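Local coordinates for protein glycerol-3-phosphate dehydrogenase [NAD(+)] 1 (Saccharomyces cerevisiae, PDB 4FGW) that interconverts dihydroxyacetone phosphate and sn-glycerol 3-phosphate with NADH/NAD+ as cofactor, driving glycerol production and accumulation in yeast under hyperosmotic stress, at residues A[43-48]-A[183-188]. Sequence-based numbering, arbitrary orientation.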
loop_
_atom_site.group_PDB
_atom_site.type_symbol
_atom_site.label_atom_id
_atom_site.label_comp_id
_atom_site.label_asym_id
_atom_site.label_seq_id
_atom_site.Cartn_x
_atom_site.Cartn_y
_atom_site.Cartn_z
ATOM N N GLY A 43 -20.272 -13.916 17.763
ATOM C CA GLY A 43 -20.470 -13.990 16.317
ATOM C C GLY A 43 -19.242 -14.511 15.588
ATOM O O GLY A 43 -18.434 -15.244 16.169
ATOM N N ASN A 44 -19.111 -14.145 14.320
ATOM C CA ASN A 44 -17.947 -14.420 13.471
ATOM C C ASN A 44 -16.615 -14.131 14.131
ATOM O O ASN A 44 -15.847 -14.993 14.475
ATOM C CB ASN A 44 -18.031 -13.481 12.278
ATOM C CG ASN A 44 -18.093 -14.194 10.995
ATOM O OD1 ASN A 44 -18.470 -13.642 9.985
ATOM N ND2 ASN A 44 -17.736 -15.439 11.020
ATOM N N TRP A 45 -16.376 -12.848 14.260
ATOM C CA TRP A 45 -15.176 -12.259 14.817
ATOM C C TRP A 45 -15.032 -12.521 16.308
ATOM O O TRP A 45 -13.922 -12.779 16.773
ATOM C CB TRP A 45 -15.125 -10.761 14.454
ATOM C CG TRP A 45 -13.784 -10.074 14.547
ATOM C CD1 TRP A 45 -13.573 -8.758 14.841
ATOM C CD2 TRP A 45 -12.489 -10.632 14.264
ATOM N NE1 TRP A 45 -12.230 -8.466 14.777
ATOM C CE2 TRP A 45 -11.542 -9.595 14.425
ATOM C CE3 TRP A 45 -12.031 -11.913 13.913
ATOM C CZ2 TRP A 45 -10.172 -9.798 14.245
ATOM C CZ3 TRP A 45 -10.674 -12.108 13.707
ATOM C CH2 TRP A 45 -9.763 -11.056 13.860
ATOM N N GLY A 46 -16.156 -12.498 17.022
ATOM C CA GLY A 46 -16.234 -12.756 18.455
ATOM C C GLY A 46 -15.733 -14.127 18.862
ATOM O O GLY A 46 -14.921 -14.228 19.786
ATOM N N THR A 47 -16.211 -15.190 18.170
ATOM C CA THR A 47 -15.821 -16.586 18.430
ATOM C C THR A 47 -14.355 -16.807 18.057
ATOM O O THR A 47 -13.629 -17.487 18.786
ATOM C CB THR A 47 -16.755 -17.568 17.703
ATOM O OG1 THR A 47 -18.104 -17.179 17.922
ATOM C CG2 THR A 47 -16.563 -19.008 18.145
ATOM N N THR A 48 -13.931 -16.225 16.921
ATOM C CA THR A 48 -12.572 -16.305 16.403
ATOM C C THR A 48 -11.580 -15.672 17.387
ATOM O O THR A 48 -10.609 -16.326 17.762
ATOM C CB THR A 48 -12.506 -15.709 14.986
ATOM O OG1 THR A 48 -13.488 -16.340 14.161
ATOM C CG2 THR A 48 -11.142 -15.868 14.358
ATOM N N ASN A 183 -7.542 -8.435 8.122
ATOM C CA ASN A 183 -7.980 -9.772 8.502
ATOM C C ASN A 183 -9.480 -9.979 8.391
ATOM O O ASN A 183 -10.239 -9.020 8.388
ATOM C CB ASN A 183 -7.454 -10.168 9.913
ATOM C CG ASN A 183 -7.679 -9.149 10.991
ATOM O OD1 ASN A 183 -8.806 -8.831 11.367
ATOM N ND2 ASN A 183 -6.605 -8.635 11.524
ATOM N N ILE A 184 -9.886 -11.244 8.265
ATOM C CA ILE A 184 -11.268 -11.739 8.157
ATOM C C ILE A 184 -11.377 -12.876 9.190
ATOM O O ILE A 184 -10.482 -13.728 9.251
ATOM C CB ILE A 184 -11.562 -12.253 6.703
ATOM C CG1 ILE A 184 -11.468 -11.127 5.670
ATOM C CG2 ILE A 184 -12.924 -12.901 6.612
ATOM C CD1 ILE A 184 -11.124 -11.576 4.189
ATOM N N ALA A 185 -12.460 -12.894 9.987
ATOM C CA ALA A 185 -12.726 -13.911 11.007
ATOM C C ALA A 185 -12.533 -15.340 10.490
ATOM O O ALA A 185 -11.829 -16.123 11.120
ATOM C CB ALA A 185 -14.131 -13.740 11.553
ATOM N N THR A 186 -13.120 -15.645 9.316
ATOM C CA THR A 186 -13.073 -16.934 8.612
ATOM C C THR A 186 -11.646 -17.448 8.377
ATOM O O THR A 186 -11.386 -18.629 8.589
ATOM C CB THR A 186 -13.957 -16.836 7.351
ATOM O OG1 THR A 186 -15.322 -16.860 7.782
ATOM C CG2 THR A 186 -13.716 -17.959 6.346
ATOM N N GLU A 187 -10.733 -16.562 7.964
ATOM C CA GLU A 187 -9.338 -16.918 7.705
ATOM C C GLU A 187 -8.536 -17.107 8.988
ATOM O O GLU A 187 -7.768 -18.067 9.073
ATOM C CB GLU A 187 -8.667 -15.910 6.758
ATOM C CG GLU A 187 -9.199 -15.984 5.337
ATOM C CD GLU A 187 -8.218 -15.483 4.300
ATOM O OE1 GLU A 187 -7.661 -16.324 3.555
ATOM O OE2 GLU A 187 -7.979 -14.253 4.254
ATOM N N VAL A 188 -8.716 -16.202 9.985
ATOM C CA VAL A 188 -8.036 -16.285 11.290
ATOM C C VAL A 188 -8.437 -17.601 11.987
ATOM O O VAL A 188 -7.569 -18.278 12.540
ATOM C CB VAL A 188 -8.269 -15.043 12.211
ATOM C CG1 VAL A 188 -7.485 -15.159 13.520
ATOM C CG2 VAL A 188 -7.930 -13.739 11.505
#
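Trp45 lays the benzo half of its indole along the start of helix 185-189, so that Ala185, Val188 and Asn183 meet successive atoms of that half. With CG anti to the backbone N (chi1 -161°), the ring reaches across from the first turn of helix 44-59. CE3 approaches both CA and CB of Ala185, 3.6 Å from the CB methyl, and farther out CZ3 meets CG2 of Val188 at 3.9 Å. At the far end the carboxamide of Asn183 crosses the indole at about a right angle, its plane 33° from the ring plane, and OD1 lies 3.3 Å from CZ2. The other end of this amide is held by the carbonyl of Glu195, which accepts from ND2.

The Ala185 methyl points at the opposite helix and sits 3.6 Å from Asn44 C, beside the side chain of Asn44. One turn on, Thr48 turns OG1 back to its own helix, bonding Asn44 O at 2.7 Å with a C=O...OG1 angle of 150°. Its methyl CG2, anti to the backbone N, faces the other helix, 3.3 Å from Ala185 O and 3.7 Å from Val188 CB. Phe227 of strand 227-232 touches Trp45, Val188 and Asn183 from outside the two segments.

Gly43 and Gly46 belong, with Gly41, to a GxGxxG sequence that runs from the turn after strand 35-40 into the first turn of helix 44-59. By similarity, residues 43-46 and Ala185 bind NAD(+), consistent with two helix starts meeting beside the dinucleotide site of a Rossmann fold.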